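Local coordinates for putative methylthioribose-1-phosphate isomerase (Pyrococcus horikoshii OT3, PDB 6A34), which probably interconverts 5-methylthioribose 1-phosphate and 5-methylthioribulose 1-phosphate, an aldose-ketose isomerisation of the methionine salvage pathway, at residues 158-166 against 233-244; 67-75 against 85-96. All coordinates share one frame; numbering follows the deposited sequence.

Contact 1: residues 158-166 against 233-244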
loop_
_atom_site.group_PDB
_atom_site.type_symbol
_atom_site.label_atom_id
_atom_site.label_comp_id
_atom_site.label_asym_id
_atom_site.label_seq_id
_atom_site.Cartn_x
_atom_site.Cartn_y
_atom_site.Cartn_z
ATOM N N LEU A 158 -20.846 -0.593 16.656
ATOM C CA LEU A 158 -20.451 -1.327 15.455
ATOM C C LEU A 158 -21.413 -2.488 15.237
ATOM O O LEU A 158 -21.859 -3.127 16.185
ATOM C CB LEU A 158 -19.039 -1.904 15.564
ATOM C CG LEU A 158 -17.873 -0.926 15.600
ATOM C CD1 LEU A 158 -16.601 -1.616 15.127
ATOM C CD2 LEU A 158 -18.140 0.310 14.782
ATOM N N PRO A 159 -21.663 -2.863 13.968
ATOM C CA PRO A 159 -22.400 -4.087 13.672
ATOM C C PRO A 159 -21.536 -5.332 13.931
ATOM O O PRO A 159 -20.309 -5.263 13.855
ATOM C CB PRO A 159 -22.698 -3.913 12.176
ATOM C CG PRO A 159 -21.483 -3.186 11.666
ATOM C CD PRO A 159 -21.164 -2.188 12.762
ATOM N N GLU A 160 -22.197 -6.454 14.224
ATOM C CA GLU A 160 -21.603 -7.757 14.108
ATOM C C GLU A 160 -21.208 -7.972 12.658
ATOM O O GLU A 160 -21.942 -7.568 11.743
ATOM C CB GLU A 160 -22.551 -8.934 14.351
ATOM C CG GLU A 160 -23.533 -8.748 15.483
ATOM C CD GLU A 160 -24.070 -10.074 16.002
ATOM O OE1 GLU A 160 -24.652 -10.066 17.121
ATOM O OE2 GLU A 160 -23.890 -11.116 15.275
ATOM N N GLY A 161 -20.085 -8.657 12.472
ATOM C CA GLY A 161 -19.690 -9.128 11.183
ATOM C C GLY A 161 -18.247 -8.830 10.947
ATOM O O GLY A 161 -17.434 -9.035 11.809
ATOM N N ASN A 162 -17.987 -8.248 9.789
ATOM C CA ASN A 162 -16.700 -8.047 9.252
ATOM C C ASN A 162 -16.360 -6.563 9.420
ATOM O O ASN A 162 -17.039 -5.680 8.880
ATOM C CB ASN A 162 -16.684 -8.525 7.797
ATOM C CG ASN A 162 -17.104 -9.977 7.630
ATOM O OD1 ASN A 162 -17.018 -10.788 8.563
ATOM N ND2 ASN A 162 -17.547 -10.325 6.433
ATOM N N ILE A 163 -15.306 -6.311 10.186
ATOM C CA ILE A 163 -14.775 -4.995 10.460
ATOM C C ILE A 163 -13.427 -4.845 9.754
ATOM O O ILE A 163 -12.685 -5.803 9.665
ATOM C CB ILE A 163 -14.583 -4.807 11.971
ATOM C CG1 ILE A 163 -15.846 -5.172 12.754
ATOM C CG2 ILE A 163 -14.096 -3.394 12.240
ATOM C CD1 ILE A 163 -17.081 -4.406 12.317
ATOM N N LEU A 164 -13.105 -3.622 9.326
ATOM C CA LEU A 164 -11.785 -3.326 8.690
ATOM C C LEU A 164 -11.114 -2.176 9.454
ATOM O O LEU A 164 -11.749 -1.250 9.917
ATOM C CB LEU A 164 -12.039 -3.138 7.184
ATOM C CG LEU A 164 -11.149 -2.315 6.243
ATOM C CD1 LEU A 164 -10.015 -1.540 6.866
ATOM C CD2 LEU A 164 -10.659 -3.145 5.066
ATOM N N THR A 165 -9.814 -2.301 9.653
ATOM C CA THR A 165 -9.052 -1.255 10.312
ATOM C C THR A 165 -7.721 -1.071 9.589
ATOM O O THR A 165 -7.439 -1.719 8.555
ATOM C CB THR A 165 -8.895 -1.532 11.814
ATOM O OG1 THR A 165 -8.469 -0.358 12.514
ATOM C CG2 THR A 165 -7.940 -2.658 12.102
ATOM N N HIS A 166 -6.970 -0.110 10.132
ATOM C CA HIS A 166 -5.837 0.496 9.531
ATOM C C HIS A 166 -4.805 0.772 10.623
ATOM O O HIS A 166 -5.152 1.177 11.736
ATOM C CB HIS A 166 -6.298 1.774 8.822
ATOM C CG HIS A 166 -5.342 2.299 7.796
ATOM N ND1 HIS A 166 -5.254 1.765 6.535
ATOM C CD2 HIS A 166 -4.458 3.319 7.821
ATOM C CE1 HIS A 166 -4.351 2.430 5.827
ATOM N NE2 HIS A 166 -3.850 3.390 6.585
ATOM N N VAL A 233 -12.226 -5.086 -1.134
ATOM C CA VAL A 233 -12.982 -5.869 -0.199
ATOM C C VAL A 233 -14.268 -5.133 0.187
ATOM O O VAL A 233 -15.251 -5.801 0.515
ATOM C CB VAL A 233 -12.163 -6.343 1.010
ATOM C CG1 VAL A 233 -10.961 -7.135 0.537
ATOM C CG2 VAL A 233 -11.737 -5.235 1.940
ATOM N N MET A 234 -14.254 -3.797 0.145
ATOM C CA MET A 234 -15.468 -3.005 0.416
ATOM C C MET A 234 -16.459 -3.220 -0.731
ATOM O O MET A 234 -17.635 -3.500 -0.475
ATOM C CB MET A 234 -15.184 -1.499 0.537
ATOM C CG MET A 234 -14.399 -1.100 1.791
ATOM S SD MET A 234 -14.299 0.700 1.956
ATOM C CE MET A 234 -12.633 0.909 2.588
ATOM N N GLN A 235 -15.950 -3.089 -1.967
ATOM C CA GLN A 235 -16.729 -3.252 -3.187
ATOM C C GLN A 235 -17.387 -4.632 -3.240
ATOM O O GLN A 235 -18.474 -4.752 -3.709
ATOM C CB GLN A 235 -15.825 -3.118 -4.418
ATOM C CG GLN A 235 -16.554 -3.082 -5.763
ATOM C CD GLN A 235 -15.582 -3.414 -6.880
ATOM O OE1 GLN A 235 -14.771 -4.330 -6.767
ATOM N NE2 GLN A 235 -15.589 -2.628 -7.942
ATOM N N GLN A 236 -16.692 -5.676 -2.782
ATOM C CA GLN A 236 -17.230 -7.029 -2.917
ATOM C C GLN A 236 -18.229 -7.314 -1.809
ATOM O O GLN A 236 -18.741 -8.404 -1.785
ATOM C CB GLN A 236 -16.149 -8.106 -2.862
ATOM C CG GLN A 236 -15.156 -8.014 -4.002
ATOM C CD GLN A 236 -15.870 -8.199 -5.309
ATOM O OE1 GLN A 236 -15.859 -7.295 -6.152
ATOM N NE2 GLN A 236 -16.519 -9.351 -5.460
ATOM N N GLY A 237 -18.505 -6.359 -0.910
ATOM C CA GLY A 237 -19.527 -6.597 0.170
ATOM C C GLY A 237 -18.910 -7.270 1.403
ATOM O O GLY A 237 -19.629 -7.696 2.317
ATOM N N PHE A 238 -17.572 -7.310 1.478
ATOM C CA PHE A 238 -16.879 -8.047 2.550
ATOM C C PHE A 238 -16.685 -7.225 3.844
ATOM O O PHE A 238 -16.126 -7.744 4.789
ATOM C CB PHE A 238 -15.543 -8.587 2.046
ATOM C CG PHE A 238 -15.612 -9.555 0.900
ATOM C CD1 PHE A 238 -16.765 -10.287 0.635
ATOM C CD2 PHE A 238 -14.482 -9.792 0.131
ATOM C CE1 PHE A 238 -16.802 -11.191 -0.416
ATOM C CE2 PHE A 238 -14.514 -10.709 -0.906
ATOM C CZ PHE A 238 -15.675 -11.407 -1.181
ATOM N N VAL A 239 -17.167 -5.980 3.909
ATOM C CA VAL A 239 -16.943 -5.106 5.067
ATOM C C VAL A 239 -18.272 -4.474 5.533
ATOM O O VAL A 239 -18.907 -3.722 4.779
ATOM C CB VAL A 239 -15.935 -3.995 4.742
ATOM C CG1 VAL A 239 -15.686 -3.098 5.964
ATOM C CG2 VAL A 239 -14.632 -4.529 4.142
ATOM N N ASP A 240 -18.610 -4.696 6.812
ATOM C CA ASP A 240 -19.813 -4.177 7.435
ATOM C C ASP A 240 -19.561 -2.812 8.093
ATOM O O ASP A 240 -20.457 -2.010 8.162
ATOM C CB ASP A 240 -20.390 -5.211 8.411
ATOM C CG ASP A 240 -20.686 -6.571 7.777
ATOM O OD1 ASP A 240 -21.303 -6.605 6.682
ATOM O OD2 ASP A 240 -20.272 -7.609 8.370
ATOM N N ALA A 241 -18.347 -2.560 8.593
ATOM C CA ALA A 241 -17.986 -1.266 9.146
ATOM C C ALA A 241 -16.466 -1.140 9.209
ATOM O O ALA A 241 -15.748 -2.136 9.171
ATOM C CB ALA A 241 -18.597 -1.092 10.512
ATOM N N ILE A 242 -15.999 0.107 9.287
ATOM C CA ILE A 242 -14.590 0.441 9.332
ATOM C C ILE A 242 -14.334 1.230 10.624
ATOM O O ILE A 242 -15.083 2.079 10.962
ATOM C CB ILE A 242 -14.204 1.253 8.085
ATOM C CG1 ILE A 242 -14.359 0.439 6.803
ATOM C CG2 ILE A 242 -12.816 1.809 8.243
ATOM C CD1 ILE A 242 -14.482 1.278 5.545
ATOM N N ILE A 243 -13.281 0.891 11.358
ATOM C CA ILE A 243 -12.944 1.601 12.549
ATOM C C ILE A 243 -11.460 1.916 12.479
ATOM O O ILE A 243 -10.653 1.053 12.128
ATOM C CB ILE A 243 -13.344 0.852 13.844
ATOM C CG1 ILE A 243 -13.048 1.711 15.075
ATOM C CG2 ILE A 243 -12.701 -0.503 13.979
ATOM C CD1 ILE A 243 -13.668 1.217 16.351
ATOM N N VAL A 244 -11.142 3.174 12.785
ATOM C CA VAL A 244 -9.781 3.639 12.815
ATOM C C VAL A 244 -9.535 4.398 14.116
ATOM O O VAL A 244 -10.462 4.841 14.782
ATOM C CB VAL A 244 -9.458 4.519 11.604
ATOM C CG1 VAL A 244 -9.621 3.742 10.307
ATOM C CG2 VAL A 244 -10.278 5.792 11.627
HETATM O O HOH W 1 -19.595 -8.108 4.988
#
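L158 reaches I243 with its CD1 methyl, and the puckered ring of P159 lies against the small side chain of A241, CD to CB 3.6 Å. At G161 the backbone passes so close to the D240 carboxylate that a CB would collide with OD2, and its positive phi also calls for glycine. D240 then clasps N162 at both ends: the backbone N of N162 gives a nearly straight bond to D240 OD2 (2.8 Å), meeting it on the anti side and 27° out of the carboxylate plane, while D240 N donates to N162 O (2.8 Å). Having CG beside its own backbone N (chi1 -56°) turns the carboxylate toward the start of strand 161-165; its OD1 accepts from a water that also donates to G237 O. With an alanine in place of D240, the backbone N of N162 would probably lose its acceptor and the water one of its partners.

I163 pairs with A241 and L164 with I242 as parallel strand neighbours, through L164 N to A241 O and I243 N to L164 O (each 3.0 Å). I163 CG2 meets I243 CG2 on one face; on the other, L164 sets CB against V239 CG1 and CD2 against V233 CG2 (3.9 Å). The T165 chi1 of -165° turns OG1 away from its own N, and it donates to I243 O at 2.6 Å, a polar end satisfied inside the core. Strands 161-165 and 241-244 are inner neighbours of a Rossmann-like parallel sheet, 193-199 flanking the first and 275-278 the second; W197 touches L164, and helix 261-270 packs against I242.

Contact 2: residues 67-75 against 85-96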
loop_
_atom_site.group_PDB
_atom_site.type_symbol
_atom_site.label_atom_id
_atom_site.label_comp_id
_atom_site.label_asym_id
_atom_site.label_seq_id
_atom_site.Cartn_x
_atom_site.Cartn_y
_atom_site.Cartn_z
ATOM N N GLY A 67 6.954 8.024 32.953
ATOM C CA GLY A 67 6.443 8.179 34.267
ATOM C C GLY A 67 7.010 7.112 35.190
ATOM O O GLY A 67 7.379 7.414 36.299
ATOM N N PHE A 68 7.071 5.865 34.708
ATOM C CA PHE A 68 7.651 4.772 35.488
ATOM C C PHE A 68 9.166 4.907 35.614
ATOM O O PHE A 68 9.745 4.271 36.457
ATOM C CB PHE A 68 7.292 3.417 34.887
ATOM C CG PHE A 68 5.867 3.025 35.156
ATOM C CD1 PHE A 68 5.278 3.287 36.379
ATOM C CD2 PHE A 68 5.120 2.380 34.192
ATOM C CE1 PHE A 68 3.977 2.905 36.634
ATOM C CE2 PHE A 68 3.810 2.021 34.443
ATOM C CZ PHE A 68 3.238 2.290 35.655
ATOM N N GLY A 69 9.792 5.702 34.738
ATOM C CA GLY A 69 11.209 6.034 34.860
ATOM C C GLY A 69 11.489 6.899 36.078
ATOM O O GLY A 69 12.544 6.762 36.710
ATOM N N LEU A 70 10.546 7.786 36.410
ATOM C CA LEU A 70 10.642 8.578 37.634
ATOM C C LEU A 70 10.317 7.740 38.875
ATOM O O LEU A 70 10.914 7.934 39.903
ATOM C CB LEU A 70 9.721 9.788 37.507
ATOM C CG LEU A 70 10.144 10.766 36.406
ATOM C CD1 LEU A 70 9.114 11.851 36.243
ATOM C CD2 LEU A 70 11.512 11.368 36.712
ATOM N N ALA A 71 9.328 6.851 38.777
ATOM C CA ALA A 71 9.015 5.909 39.849
ATOM C C ALA A 71 10.279 5.106 40.169
ATOM O O ALA A 71 10.681 5.016 41.325
ATOM C CB ALA A 71 7.884 5.001 39.442
ATOM N N LEU A 72 10.915 4.576 39.120
ATOM C CA LEU A 72 12.148 3.822 39.251
ATOM C C LEU A 72 13.193 4.696 39.962
ATOM O O LEU A 72 13.834 4.248 40.917
ATOM C CB LEU A 72 12.643 3.350 37.882
ATOM C CG LEU A 72 13.949 2.559 37.909
ATOM C CD1 LEU A 72 13.735 1.175 38.485
ATOM C CD2 LEU A 72 14.549 2.432 36.528
ATOM N N TYR A 73 13.322 5.948 39.532
ATOM C CA TYR A 73 14.245 6.852 40.163
ATOM C C TYR A 73 13.937 6.945 41.661
ATOM O O TYR A 73 14.851 6.903 42.490
ATOM C CB TYR A 73 14.219 8.251 39.547
ATOM C CG TYR A 73 15.033 9.193 40.381
ATOM C CD1 TYR A 73 16.423 9.124 40.384
ATOM C CD2 TYR A 73 14.409 10.078 41.243
ATOM C CE1 TYR A 73 17.181 9.928 41.228
ATOM C CE2 TYR A 73 15.151 10.887 42.089
ATOM C CZ TYR A 73 16.537 10.810 42.084
ATOM O OH TYR A 73 17.222 11.630 42.923
ATOM N N ALA A 74 12.654 7.104 42.002
ATOM C CA ALA A 74 12.240 7.318 43.386
ATOM C C ALA A 74 12.615 6.113 44.277
ATOM O O ALA A 74 13.073 6.290 45.403
ATOM C CB ALA A 74 10.756 7.602 43.427
ATOM N N GLU A 75 12.433 4.887 43.772
ATOM C CA GLU A 75 12.653 3.656 44.550
ATOM C C GLU A 75 14.134 3.214 44.570
ATOM O O GLU A 75 14.488 2.316 45.295
ATOM C CB GLU A 75 11.724 2.563 44.012
ATOM C CG GLU A 75 10.262 2.878 44.310
ATOM C CD GLU A 75 9.297 1.722 44.157
ATOM O OE1 GLU A 75 9.468 0.925 43.206
ATOM O OE2 GLU A 75 8.385 1.612 45.005
ATOM N N PHE A 85 17.823 14.380 46.621
ATOM C CA PHE A 85 16.864 13.532 45.975
ATOM C C PHE A 85 16.178 14.322 44.859
ATOM O O PHE A 85 16.039 13.818 43.751
ATOM C CB PHE A 85 15.835 12.964 46.956
ATOM C CG PHE A 85 14.746 12.208 46.248
ATOM C CD1 PHE A 85 14.971 10.922 45.788
ATOM C CD2 PHE A 85 13.545 12.822 45.933
ATOM C CE1 PHE A 85 13.979 10.234 45.106
ATOM C CE2 PHE A 85 12.562 12.136 45.244
ATOM C CZ PHE A 85 12.777 10.846 44.828
ATOM N N LEU A 86 15.753 15.544 45.204
ATOM C CA LEU A 86 15.101 16.450 44.297
ATOM C C LEU A 86 16.047 16.852 43.160
ATOM O O LEU A 86 15.594 16.962 42.037
ATOM C CB LEU A 86 14.597 17.680 45.053
ATOM C CG LEU A 86 13.405 17.422 45.970
ATOM C CD1 LEU A 86 12.931 18.718 46.643
ATOM C CD2 LEU A 86 12.277 16.734 45.201
ATOM N N ASP A 87 17.332 17.068 43.456
ATOM C CA ASP A 87 18.320 17.376 42.421
ATOM C C ASP A 87 18.353 16.206 41.443
ATOM O O ASP A 87 18.270 16.419 40.249
ATOM C CB ASP A 87 19.727 17.672 42.964
ATOM C CG ASP A 87 19.857 19.013 43.693
ATOM O OD1 ASP A 87 18.837 19.755 43.784
ATOM O OD2 ASP A 87 20.976 19.302 44.194
ATOM N N GLY A 88 18.472 14.986 41.979
ATOM C CA GLY A 88 18.486 13.757 41.171
ATOM C C GLY A 88 17.201 13.595 40.377
ATOM O O GLY A 88 17.227 13.197 39.218
ATOM N N PHE A 89 16.071 13.930 41.007
ATOM C CA PHE A 89 14.785 13.831 40.362
ATOM C C PHE A 89 14.716 14.760 39.138
ATOM O O PHE A 89 14.214 14.376 38.078
ATOM C CB PHE A 89 13.664 14.175 41.334
ATOM C CG PHE A 89 12.335 14.320 40.645
ATOM C CD1 PHE A 89 11.953 15.540 40.113
ATOM C CD2 PHE A 89 11.495 13.226 40.499
ATOM C CE1 PHE A 89 10.746 15.663 39.449
ATOM C CE2 PHE A 89 10.269 13.358 39.874
ATOM C CZ PHE A 89 9.909 14.572 39.327
ATOM N N GLU A 90 15.175 16.003 39.311
ATOM C CA GLU A 90 15.274 16.964 38.210
ATOM C C GLU A 90 16.188 16.396 37.110
ATOM O O GLU A 90 15.831 16.409 35.942
ATOM C CB GLU A 90 15.760 18.322 38.724
ATOM C CG GLU A 90 14.859 19.473 38.313
ATOM C CD GLU A 90 14.850 19.823 36.830
ATOM O OE1 GLU A 90 15.915 19.726 36.193
ATOM O OE2 GLU A 90 13.783 20.215 36.315
ATOM N N LYS A 91 17.364 15.871 37.467
ATOM C CA LYS A 91 18.215 15.268 36.442
ATOM C C LYS A 91 17.447 14.171 35.685
ATOM O O LYS A 91 17.505 14.098 34.457
ATOM C CB LYS A 91 19.488 14.662 37.025
ATOM C CG LYS A 91 20.644 15.638 37.187
ATOM C CD LYS A 91 21.857 15.018 37.883
ATOM C CE LYS A 91 23.017 15.986 38.024
ATOM N NZ LYS A 91 22.593 17.255 38.666
ATOM N N ALA A 92 16.720 13.325 36.426
ATOM C CA ALA A 92 16.037 12.202 35.841
ATOM C C ALA A 92 14.877 12.690 34.945
ATOM O O ALA A 92 14.635 12.133 33.883
ATOM C CB ALA A 92 15.587 11.266 36.935
ATOM N N TYR A 93 14.173 13.730 35.386
ATOM C CA TYR A 93 13.118 14.367 34.614
ATOM C C TYR A 93 13.646 14.818 33.247
ATOM O O TYR A 93 13.012 14.554 32.233
ATOM C CB TYR A 93 12.535 15.548 35.384
ATOM C CG TYR A 93 11.725 16.521 34.570
ATOM C CD1 TYR A 93 10.380 16.303 34.326
ATOM C CD2 TYR A 93 12.305 17.671 34.045
ATOM C CE1 TYR A 93 9.621 17.203 33.590
ATOM C CE2 TYR A 93 11.568 18.566 33.282
ATOM C CZ TYR A 93 10.218 18.337 33.058
ATOM O OH TYR A 93 9.476 19.231 32.337
ATOM N N GLU A 94 14.808 15.477 33.255
ATOM C CA GLU A 94 15.459 16.015 32.064
ATOM C C GLU A 94 15.927 14.898 31.127
ATOM O O GLU A 94 15.759 15.010 29.922
ATOM C CB GLU A 94 16.657 16.897 32.429
ATOM C CG GLU A 94 16.259 18.275 32.915
ATOM C CD GLU A 94 15.564 19.129 31.867
ATOM O OE1 GLU A 94 14.487 19.688 32.185
ATOM O OE2 GLU A 94 16.100 19.230 30.732
ATOM N N ILE A 95 16.553 13.857 31.670
ATOM C CA ILE A 95 16.998 12.739 30.856
ATOM C C ILE A 95 15.802 12.150 30.084
ATOM O O ILE A 95 15.890 11.839 28.895
ATOM C CB ILE A 95 17.725 11.705 31.731
ATOM C CG1 ILE A 95 19.099 12.232 32.168
ATOM C CG2 ILE A 95 17.838 10.366 31.022
ATOM C CD1 ILE A 95 19.903 11.292 33.078
ATOM N N LEU A 96 14.654 12.032 30.746
ATOM C CA LEU A 96 13.515 11.365 30.168
ATOM C C LEU A 96 12.770 12.305 29.203
ATOM O O LEU A 96 12.164 11.848 28.196
ATOM C CB LEU A 96 12.629 10.867 31.314
ATOM C CG LEU A 96 13.236 9.723 32.128
ATOM C CD1 LEU A 96 12.566 9.574 33.480
ATOM C CD2 LEU A 96 13.164 8.427 31.339
#
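Helices 67-75 and 85-96 run roughly antiparallel, at 153°, with their axes 9.9 Å apart at closest approach. Near one end, G69 has no side chain, and L96 CD1 comes up to its backbone where a CB would clash. L70 is a knob in the hole formed by F89, A92, Y93 and L96: its CD2 touches L96 CD1 (3.8 Å), the two leucines lying side by side and pointing opposite ways, and F89 CE2 (3.9 Å). A92, with only a methyl, lets both L70 and Y73 come close.

Y73 is the second knob, set among F85, G88, F89 and A92. Its ring, directed across the interface by CG lying anti to the backbone N (chi1 171°), carries OH to F85 O (2.6 Å), in the carbonyl plane and on a lone pair; that oxygen also accepts F89 N within its helix. G88 suits this spot because a CB would strike the hydroxyl. The Y73 and F85 rings are near parallel, 30° apart, but offset, with little of one ring over the other; Y73 CE2 lies over the F85 face, while A74 CA meets that ring at its edge.

This is knobs-into-holes packing of an antiparallel helical hairpin, part of the helical region formed with helices 44-52, 104-119 and 125-157.

Overall arrangement
Both contacts are largely buried, yet they lie on opposite sides of the chain's centre, about 45 Å apart between centres, and share no helix or strand. Contact 1 joins two neighbouring parallel strands inside the seven-stranded mixed sheet of the Rossmann-like part, so backbone hydrogen bonds do most of the joining; most of the side-chain polar chemistry lies at its partly exposed start, with the T165 hydroxyl bond buried at the other end. Contact 2 joins consecutive helices, each satisfying its own backbone; aromatic and aliphatic side chains hold them, with a single hydrogen bond between them. The second subunit touches segment 233-244 and H166, whereas segments 67-75 and 85-96 meet only their own chain within the assembly.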